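Chitinase (Paenibacillus sp. FPU-7, PDB 5GZT) probably hydrolyses internal beta-1,4 linkages of chitin and chitodextrins at random, combining two family 18 glycosidase modules with an immunoglobulin-like domain. Local coordinates at residues V661-Y666 with V756-K761; T654-G659 with K1104-R1109; G696-I701 with D730-R735. All coordinates share one frame; numbering follows the deposited sequence.

Contact 1: V661-Y666 with V756-K761; sequences VTMATY and VTIMPK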
loop_
_atom_site.group_PDB
_atom_site.type_symbol
_atom_site.label_atom_id
_atom_site.label_comp_id
_atom_site.label_asym_id
_atom_site.label_seq_id
_atom_site.Cartn_x
_atom_site.Cartn_y
_atom_site.Cartn_z
ATOM N N VAL B 661 4.754 -41.423 -5.869
ATOM C CA VAL B 661 4.826 -42.680 -5.177
ATOM C C VAL B 661 5.111 -43.732 -6.261
ATOM O O VAL B 661 4.395 -43.753 -7.294
ATOM C CB VAL B 661 3.575 -43.016 -4.429
ATOM C CG1 VAL B 661 3.687 -44.401 -3.812
ATOM C CG2 VAL B 661 3.292 -41.969 -3.344
ATOM N N THR B 662 6.183 -44.498 -6.086
ATOM C CA THR B 662 6.656 -45.432 -7.120
ATOM C C THR B 662 6.374 -46.915 -6.746
ATOM O O THR B 662 6.702 -47.374 -5.628
ATOM C CB THR B 662 8.135 -45.274 -7.293
ATOM O OG1 THR B 662 8.429 -43.926 -7.590
ATOM C CG2 THR B 662 8.634 -46.178 -8.467
ATOM N N MET B 663 5.787 -47.642 -7.701
ATOM C CA MET B 663 5.490 -49.064 -7.576
ATOM C C MET B 663 6.788 -49.796 -7.275
ATOM O O MET B 663 7.829 -49.454 -7.798
ATOM C CB MET B 663 4.867 -49.628 -8.863
ATOM C CG MET B 663 3.498 -49.002 -9.265
ATOM S SD MET B 663 2.227 -49.592 -8.188
ATOM C CE MET B 663 2.222 -51.370 -8.417
ATOM N N ALA B 664 6.735 -50.788 -6.403
ATOM C CA ALA B 664 7.943 -51.637 -6.142
ATOM C C ALA B 664 8.005 -52.778 -7.139
ATOM O O ALA B 664 9.059 -53.205 -7.486
ATOM C CB ALA B 664 7.763 -52.231 -4.742
ATOM N N THR B 665 6.867 -53.312 -7.586
ATOM C CA THR B 665 6.865 -54.376 -8.629
ATOM C C THR B 665 5.767 -53.997 -9.621
ATOM O O THR B 665 5.252 -52.885 -9.565
ATOM C CB THR B 665 6.560 -55.773 -8.076
ATOM O OG1 THR B 665 5.240 -55.815 -7.572
ATOM C CG2 THR B 665 7.615 -56.210 -6.954
ATOM N N TYR B 666 5.421 -54.881 -10.540
ATOM C CA TYR B 666 4.288 -54.606 -11.400
ATOM C C TYR B 666 3.028 -54.440 -10.605
ATOM O O TYR B 666 2.150 -53.764 -11.062
ATOM C CB TYR B 666 4.112 -55.697 -12.494
ATOM C CG TYR B 666 5.002 -55.530 -13.730
ATOM C CD1 TYR B 666 5.100 -54.318 -14.326
ATOM C CD2 TYR B 666 5.749 -56.575 -14.260
ATOM C CE1 TYR B 666 5.912 -54.091 -15.422
ATOM C CE2 TYR B 666 6.528 -56.386 -15.434
ATOM C CZ TYR B 666 6.623 -55.120 -15.978
ATOM O OH TYR B 666 7.362 -54.734 -17.096
ATOM N N VAL B 756 -0.744 -35.382 -9.311
ATOM C CA VAL B 756 0.456 -36.048 -8.803
ATOM C C VAL B 756 0.422 -37.499 -9.439
ATOM O O VAL B 756 -0.510 -37.805 -10.248
ATOM C CB VAL B 756 0.487 -36.092 -7.286
ATOM C CG1 VAL B 756 0.650 -34.640 -6.783
ATOM C CG2 VAL B 756 -0.784 -36.638 -6.759
ATOM N N THR B 757 1.434 -38.292 -9.138
ATOM C CA THR B 757 1.772 -39.479 -9.898
ATOM C C THR B 757 2.119 -40.695 -9.062
ATOM O O THR B 757 2.977 -40.619 -8.181
ATOM C CB THR B 757 2.883 -39.122 -10.797
ATOM O OG1 THR B 757 2.509 -37.970 -11.564
ATOM C CG2 THR B 757 3.248 -40.208 -11.689
ATOM N N ILE B 758 1.475 -41.816 -9.418
ATOM C CA ILE B 758 2.001 -43.145 -9.154
ATOM C C ILE B 758 2.855 -43.599 -10.308
ATOM O O ILE B 758 2.304 -43.825 -11.390
ATOM C CB ILE B 758 0.902 -44.105 -8.858
ATOM C CG1 ILE B 758 0.228 -43.722 -7.559
ATOM C CG2 ILE B 758 1.431 -45.533 -8.705
ATOM C CD1 ILE B 758 -1.060 -44.505 -7.244
ATOM N N MET B 759 4.176 -43.744 -10.086
ATOM C CA MET B 759 5.126 -44.131 -11.110
ATOM C C MET B 759 5.230 -45.640 -11.193
ATOM O O MET B 759 5.182 -46.371 -10.160
ATOM C CB MET B 759 6.494 -43.540 -10.873
ATOM C CG MET B 759 6.508 -42.027 -11.022
ATOM S SD MET B 759 6.552 -41.517 -12.817
ATOM C CE MET B 759 7.869 -42.437 -13.410
ATOM N N PRO B 760 5.252 -46.174 -12.411
ATOM C CA PRO B 760 5.514 -47.651 -12.553
ATOM C C PRO B 760 6.974 -48.005 -12.147
ATOM O O PRO B 760 7.810 -47.127 -11.957
ATOM C CB PRO B 760 5.311 -47.875 -14.062
ATOM C CG PRO B 760 5.817 -46.610 -14.664
ATOM C CD PRO B 760 5.398 -45.480 -13.705
ATOM N N LYS B 761 7.266 -49.291 -11.969
ATOM C CA LYS B 761 8.374 -49.749 -11.197
ATOM C C LYS B 761 9.715 -49.360 -11.774
ATOM O O LYS B 761 10.646 -49.263 -11.000
ATOM C CB LYS B 761 8.306 -51.242 -11.006
ATOM C CG LYS B 761 8.494 -52.045 -12.303
ATOM C CD LYS B 761 8.724 -53.522 -11.976
ATOM C CE LYS B 761 8.988 -54.333 -13.239
ATOM N NZ LYS B 761 9.002 -55.772 -12.912
HETATM O O HOH W 1 10.446 -49.679 -8.219
HETATM O O HOH W 2 4.867 -51.049 -11.894
HETATM O O HOH W 3 7.207 -57.088 -11.186
#
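Val661 and Thr662 run parallel to Ile758 and Met759 as paired strands, with CA of Val661 4.9 Å from CA of Ile758. Both backbone groups of Val661 are used: its N donates to Thr757 O (3.0 Å) and its O accepts from Met759 N (2.8 Å). Met663 N, just past the strand, adds a nearly straight bond to Met759 O (2.8 Å, 176° at the hydrogen). Beyond it the chains are linked through water, one molecule joining Met663 O to Lys761 O and another Thr665 O to Lys761 N. The Lys761 side chain, extended beyond CG, brings its CE and NZ over one face of the Tyr666 ring. CE makes a CH-pi contact 3.7 Å from the centroid of the Tyr666 ring, while NZ, 3.8 Å from the same centroid, makes a cation-pi contact. An alanine in place of Tyr666 would probably leave the lysine ammonium without its aromatic partner and freer to turn. Met663 CG packs on Ile758 CG2 at 4.1 Å. In the immunoglobulin-like domain, this pairing joins edge strand 660-662 to strand 754-759; Val661 and Met663 rest on Leu669 of strand 668-678, and Ile758 on Ile732 of strand 732-738.

Contact 2: T654-G659 with K1104-R1109; sequences TSVYAG and KNQGLR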
loop_
_atom_site.group_PDB
_atom_site.type_symbol
_atom_site.label_atom_id
_atom_site.label_comp_id
_atom_site.label_asym_id
_atom_site.label_seq_id
_atom_site.Cartn_x
_atom_site.Cartn_y
_atom_site.Cartn_z
ATOM N N THR B 654 -3.248 -24.842 -5.433
ATOM C CA THR B 654 -2.201 -25.731 -4.968
ATOM C C THR B 654 -0.896 -25.761 -5.733
ATOM O O THR B 654 -0.838 -25.290 -6.865
ATOM C CB THR B 654 -2.755 -27.156 -4.951
ATOM O OG1 THR B 654 -3.043 -27.596 -6.291
ATOM C CG2 THR B 654 -3.956 -27.253 -4.098
ATOM N N SER B 655 0.164 -26.270 -5.058
ATOM C CA SER B 655 1.433 -26.584 -5.653
ATOM C C SER B 655 1.767 -28.002 -5.196
ATOM O O SER B 655 1.000 -28.628 -4.494
ATOM C CB SER B 655 2.545 -25.540 -5.374
ATOM O OG SER B 655 2.881 -25.583 -3.998
ATOM N N VAL B 656 2.870 -28.575 -5.660
ATOM C CA VAL B 656 3.218 -29.882 -5.211
ATOM C C VAL B 656 4.603 -29.843 -4.522
ATOM O O VAL B 656 5.539 -29.202 -4.976
ATOM C CB VAL B 656 3.324 -30.808 -6.449
ATOM C CG1 VAL B 656 3.828 -32.200 -6.004
ATOM C CG2 VAL B 656 1.976 -30.929 -7.117
ATOM N N TYR B 657 4.752 -30.585 -3.437
ATOM C CA TYR B 657 6.022 -30.655 -2.769
ATOM C C TYR B 657 6.545 -32.102 -2.881
ATOM O O TYR B 657 7.736 -32.317 -3.073
ATOM C CB TYR B 657 5.787 -30.344 -1.281
ATOM C CG TYR B 657 7.042 -30.464 -0.453
ATOM C CD1 TYR B 657 7.957 -29.432 -0.388
ATOM C CD2 TYR B 657 7.243 -31.559 0.286
ATOM C CE1 TYR B 657 9.129 -29.540 0.369
ATOM C CE2 TYR B 657 8.385 -31.732 0.992
ATOM C CZ TYR B 657 9.307 -30.721 1.054
ATOM O OH TYR B 657 10.369 -31.016 1.891
ATOM N N ALA B 658 5.662 -33.068 -2.752
ATOM C CA ALA B 658 5.958 -34.489 -2.941
ATOM C C ALA B 658 4.895 -35.092 -3.866
ATOM O O ALA B 658 3.755 -35.264 -3.471
ATOM C CB ALA B 658 5.986 -35.252 -1.630
ATOM N N GLY B 659 5.254 -35.345 -5.107
ATOM C CA GLY B 659 4.259 -35.757 -6.102
ATOM C C GLY B 659 4.451 -37.111 -6.742
ATOM O O GLY B 659 3.680 -37.465 -7.722
ATOM N N LYS B 1104 11.466 -35.808 -10.066
ATOM C CA LYS B 1104 11.089 -36.805 -9.057
ATOM C C LYS B 1104 10.080 -36.256 -8.056
ATOM O O LYS B 1104 9.085 -36.919 -7.793
ATOM C CB LYS B 1104 12.306 -37.253 -8.274
ATOM C CG LYS B 1104 13.202 -38.200 -9.046
ATOM C CD LYS B 1104 14.634 -38.129 -8.603
ATOM C CE LYS B 1104 14.800 -38.671 -7.224
ATOM N NZ LYS B 1104 16.217 -38.572 -6.783
ATOM N N ASN B 1105 10.315 -35.036 -7.563
ATOM C CA ASN B 1105 9.466 -34.465 -6.511
ATOM C C ASN B 1105 8.156 -33.986 -7.030
ATOM O O ASN B 1105 7.219 -33.862 -6.243
ATOM C CB ASN B 1105 10.160 -33.263 -5.845
ATOM C CG ASN B 1105 11.382 -33.697 -5.008
ATOM O OD1 ASN B 1105 11.431 -34.797 -4.528
ATOM N ND2 ASN B 1105 12.320 -32.807 -4.816
ATOM N N GLN B 1106 8.078 -33.651 -8.331
ATOM C CA GLN B 1106 6.828 -33.135 -8.905
ATOM C C GLN B 1106 5.997 -34.198 -9.596
ATOM O O GLN B 1106 4.882 -33.922 -10.073
ATOM C CB GLN B 1106 7.177 -32.044 -9.901
ATOM C CG GLN B 1106 7.810 -30.832 -9.281
ATOM C CD GLN B 1106 6.854 -30.081 -8.412
ATOM O OE1 GLN B 1106 5.747 -29.689 -8.815
ATOM N NE2 GLN B 1106 7.273 -29.872 -7.230
ATOM N N GLY B 1107 6.512 -35.426 -9.680
ATOM C CA GLY B 1107 5.748 -36.491 -10.347
ATOM C C GLY B 1107 5.777 -36.406 -11.852
ATOM O O GLY B 1107 4.850 -36.864 -12.512
ATOM N N LEU B 1108 6.834 -35.873 -12.380
ATOM C CA LEU B 1108 7.019 -35.787 -13.816
ATOM C C LEU B 1108 7.390 -37.152 -14.431
ATOM O O LEU B 1108 7.811 -38.095 -13.719
ATOM C CB LEU B 1108 7.986 -34.715 -14.243
ATOM C CG LEU B 1108 7.810 -33.324 -13.641
ATOM C CD1 LEU B 1108 8.814 -32.393 -14.262
ATOM C CD2 LEU B 1108 6.398 -32.785 -13.777
ATOM N N ARG B 1109 7.174 -37.266 -15.749
ATOM C CA ARG B 1109 7.537 -38.528 -16.413
ATOM C C ARG B 1109 9.062 -38.742 -16.369
ATOM O O ARG B 1109 9.491 -39.871 -16.266
ATOM C CB ARG B 1109 7.052 -38.625 -17.847
ATOM C CG ARG B 1109 7.221 -39.992 -18.485
ATOM C CD ARG B 1109 6.253 -40.954 -17.873
ATOM N NE ARG B 1109 6.519 -42.370 -18.128
ATOM C CZ ARG B 1109 7.312 -43.175 -17.445
ATOM N NH1 ARG B 1109 8.080 -42.720 -16.433
ATOM N NH2 ARG B 1109 7.366 -44.464 -17.766
HETATM O O HOH W 4 4.678 -27.395 -7.714
#
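Gln1106 is bent back on itself to meet Val656: CG is anti to its own carbonyl carbon (chi1 -65°), and a second turn at chi2 (-68°) swings CD round, although CB starts out pointing away from the 654-659 segment. The carboxamide grips the Val656 backbone directly through NE2 and through a water at OE1. NE2 of Gln1106 donates to Val656 O at 2.9 Å, approaching from well above the carbonyl plane (50° out of it). OE1 of Gln1106 takes a hydrogen from the water at 2.8 Å, and this water in turn accepts from Val656 N at 3.0 Å, closing a ring of bonds that should hold the amide against flipping. OE1 also rests against Val656 CB (3.6 Å) and accepts a further bond from Arg1006. Val656 holds CG1 anti to its backbone N, which brings that methyl 3.8 Å from Asn1105 O. The same carbonyl receives Gly659 N at 2.7 Å, again from above its plane, so a backbone group near the helix end is put to use by the incoming segment. The absence of two side chains permits the approach of Gly659 to Gly1107: a CB on Gly659 would press on Gln1106 C and clash with Val656 CG1 of its own segment, and one on Gly1107 would collide with Gly659 O. Gly1107, with positive phi, is the first residue to leave helical torsions, in a Schellman motif; its CA makes a CA-H...O contact of 3.5 Å with Gly659 O. The contact joins helix 1093-1106 of the second family 18 barrel to the 654-659 segment, which runs beside strand 668-678 of the immunoglobulin-like domain; there Tyr657 and Ala658 form a classic beta bulge opposite Ile675, and Val656 packs on Val756 of strand 754-759.

Contact 3: G696-I701 with D730-R735; sequences GIPAGI and DPIDVR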
loop_
_atom_site.group_PDB
_atom_site.type_symbol
_atom_site.label_atom_id
_atom_site.label_comp_id
_atom_site.label_asym_id
_atom_site.label_seq_id
_atom_site.Cartn_x
_atom_site.Cartn_y
_atom_site.Cartn_z
ATOM N N GLY B 696 -8.078 -41.601 -8.676
ATOM C CA GLY B 696 -7.082 -42.280 -9.437
ATOM C C GLY B 696 -6.321 -43.260 -8.576
ATOM O O GLY B 696 -5.509 -43.960 -9.119
ATOM N N ILE B 697 -6.563 -43.350 -7.253
ATOM C CA ILE B 697 -5.814 -44.320 -6.439
ATOM C C ILE B 697 -6.391 -45.674 -6.847
ATOM O O ILE B 697 -7.589 -45.783 -6.939
ATOM C CB ILE B 697 -6.089 -44.140 -4.947
ATOM C CG1 ILE B 697 -5.643 -42.734 -4.430
ATOM C CG2 ILE B 697 -5.436 -45.245 -4.152
ATOM C CD1 ILE B 697 -4.162 -42.536 -4.431
ATOM N N PRO B 698 -5.568 -46.700 -7.103
ATOM C CA PRO B 698 -6.155 -47.985 -7.635
ATOM C C PRO B 698 -7.148 -48.653 -6.727
ATOM O O PRO B 698 -7.114 -48.460 -5.525
ATOM C CB PRO B 698 -4.928 -48.885 -7.767
ATOM C CG PRO B 698 -3.800 -47.890 -8.002
ATOM C CD PRO B 698 -4.107 -46.758 -7.102
ATOM N N ALA B 699 -8.026 -49.467 -7.308
ATOM C CA ALA B 699 -9.143 -50.048 -6.591
ATOM C C ALA B 699 -8.558 -50.988 -5.536
ATOM O O ALA B 699 -7.540 -51.713 -5.791
ATOM C CB ALA B 699 -10.055 -50.839 -7.557
ATOM N N GLY B 700 -9.098 -50.867 -4.325
ATOM C CA GLY B 700 -8.697 -51.746 -3.231
ATOM C C GLY B 700 -7.490 -51.178 -2.467
ATOM O O GLY B 700 -7.152 -51.756 -1.425
ATOM N N ILE B 701 -6.897 -50.045 -2.923
ATOM C CA ILE B 701 -5.848 -49.395 -2.193
ATOM C C ILE B 701 -6.476 -48.277 -1.353
ATOM O O ILE B 701 -7.177 -47.429 -1.857
ATOM C CB ILE B 701 -4.755 -48.837 -3.055
ATOM C CG1 ILE B 701 -4.072 -49.854 -3.974
ATOM C CG2 ILE B 701 -3.693 -48.190 -2.168
ATOM C CD1 ILE B 701 -3.418 -50.936 -3.202
ATOM N N ASP B 730 2.412 -48.244 -16.919
ATOM C CA ASP B 730 2.570 -46.807 -17.151
ATOM C C ASP B 730 2.161 -45.993 -15.915
ATOM O O ASP B 730 1.498 -46.498 -15.097
ATOM C CB ASP B 730 1.665 -46.398 -18.270
ATOM C CG ASP B 730 2.216 -46.858 -19.610
ATOM O OD1 ASP B 730 3.292 -46.352 -20.057
ATOM O OD2 ASP B 730 1.574 -47.746 -20.106
ATOM N N PRO B 731 2.484 -44.714 -15.875
ATOM C CA PRO B 731 2.123 -43.945 -14.666
ATOM C C PRO B 731 0.594 -43.840 -14.525
ATOM O O PRO B 731 -0.105 -43.881 -15.523
ATOM C CB PRO B 731 2.736 -42.596 -14.936
ATOM C CG PRO B 731 3.867 -42.826 -15.803
ATOM C CD PRO B 731 3.386 -43.940 -16.748
ATOM N N ILE B 732 0.128 -43.705 -13.296
ATOM C CA ILE B 732 -1.233 -43.463 -12.955
ATOM C C ILE B 732 -1.365 -42.011 -12.505
ATOM O O ILE B 732 -0.632 -41.556 -11.580
ATOM C CB ILE B 732 -1.661 -44.409 -11.846
ATOM C CG1 ILE B 732 -1.545 -45.913 -12.317
ATOM C CG2 ILE B 732 -3.107 -44.049 -11.416
ATOM C CD1 ILE B 732 -1.670 -46.914 -11.219
ATOM N N ASP B 733 -2.264 -41.261 -13.156
ATOM C CA ASP B 733 -2.499 -39.884 -12.774
ATOM C C ASP B 733 -3.428 -39.841 -11.555
ATOM O O ASP B 733 -4.494 -40.407 -11.565
ATOM C CB ASP B 733 -3.078 -39.055 -13.958
ATOM C CG ASP B 733 -3.213 -37.542 -13.604
ATOM O OD1 ASP B 733 -2.254 -36.950 -12.970
ATOM O OD2 ASP B 733 -4.239 -36.957 -13.987
ATOM N N VAL B 734 -3.004 -39.176 -10.498
ATOM C CA VAL B 734 -3.788 -38.990 -9.278
ATOM C C VAL B 734 -4.202 -37.509 -9.173
ATOM O O VAL B 734 -3.370 -36.653 -9.389
ATOM C CB VAL B 734 -2.970 -39.439 -8.035
ATOM C CG1 VAL B 734 -3.769 -39.263 -6.747
ATOM C CG2 VAL B 734 -2.612 -40.883 -8.171
ATOM N N ARG B 735 -5.481 -37.205 -8.946
ATOM C CA ARG B 735 -5.952 -35.843 -8.981
ATOM C C ARG B 735 -6.538 -35.520 -7.580
ATOM O O ARG B 735 -7.338 -36.275 -7.072
ATOM C CB ARG B 735 -7.048 -35.660 -10.064
ATOM C CG ARG B 735 -6.544 -35.804 -11.476
ATOM C CD ARG B 735 -5.859 -34.537 -11.847
ATOM N NE ARG B 735 -5.212 -34.604 -13.122
ATOM C CZ ARG B 735 -4.813 -33.575 -13.851
ATOM N NH1 ARG B 735 -5.025 -32.324 -13.476
ATOM N NH2 ARG B 735 -4.251 -33.793 -15.023
#
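Gly696, Ile697 and Pro698 pack against Ile732 and Val734 in an apolar surface contact of the immunoglobulin-like domain, where the loop after strand 692-695 turns across the beginning of strand 732-738. No hydrogen bond links the two segments; methyl groups, a proline ring and a glycine backbone do the touching. Ile732 directs its side chain at the loop and meets it with two branches. Its CG2, anti to the backbone N (chi1 -61° places CG1 anti to the carbonyl carbon), sits 3.3 Å from Gly696 O, while CD1 reaches the Pro698 ring at CG, 4.0 Å away. Ile697 begins by pointing away from the strand, but its chain bends at chi2 (-68°) and brings CD1 to 4.0 Å from Val734 CG1; the two side chains cross obliquely. Gly696 lies close to the strand, its CA 3.8 Å from Asp733 O. A CB there would collide with that oxygen and would also be too close to the carbonyl oxygen of the residue before. After Pro698 the loop leaves the strand through a type II turn, closed by Ile701 N bonding to Pro698 O at 3.1 Å, with Gly700 supplying the positive phi of its third position. On the strand, Asp733 points away from the loop: its OD2 accepts from Arg735 NE at 2.7 Å through the syn lone pair, in the guanidinium plane, and its OD1 bonds to Ser755 of strand 754-759. Arg735 also reaches Pro753 O and Gly1009 O. The chemistry is thus divided: between these two segments the loop is held by shape and dispersion, whereas the charged groups of Asp733 and Arg735 are directed to neighbouring strands and loops and probably help to fix each other's orientation.

Overall arrangement
From the N terminus, the chain meets 654-659, then 661-666, 696-701 and 730-735, before 756-761 and finally 1104-1109. Contact 3 closes the shortest loop; contact 1 encloses it, and contact 2 encloses both, spanning 444 residues that include most of the second family 18 module. None cross. Contacts 1 and 3 both reach one sheet of the immunoglobulin-like domain, where strands 732-738 and 754-759 are neighbours, and their centres lie about 9 Å apart. Contact 2 ties that domain to the end of helix 1093-1106. It reaches contact 1 through Thr757, which bonds Gly659 and Gly1107, and contact 3 through Arg1109 packing on Pro731.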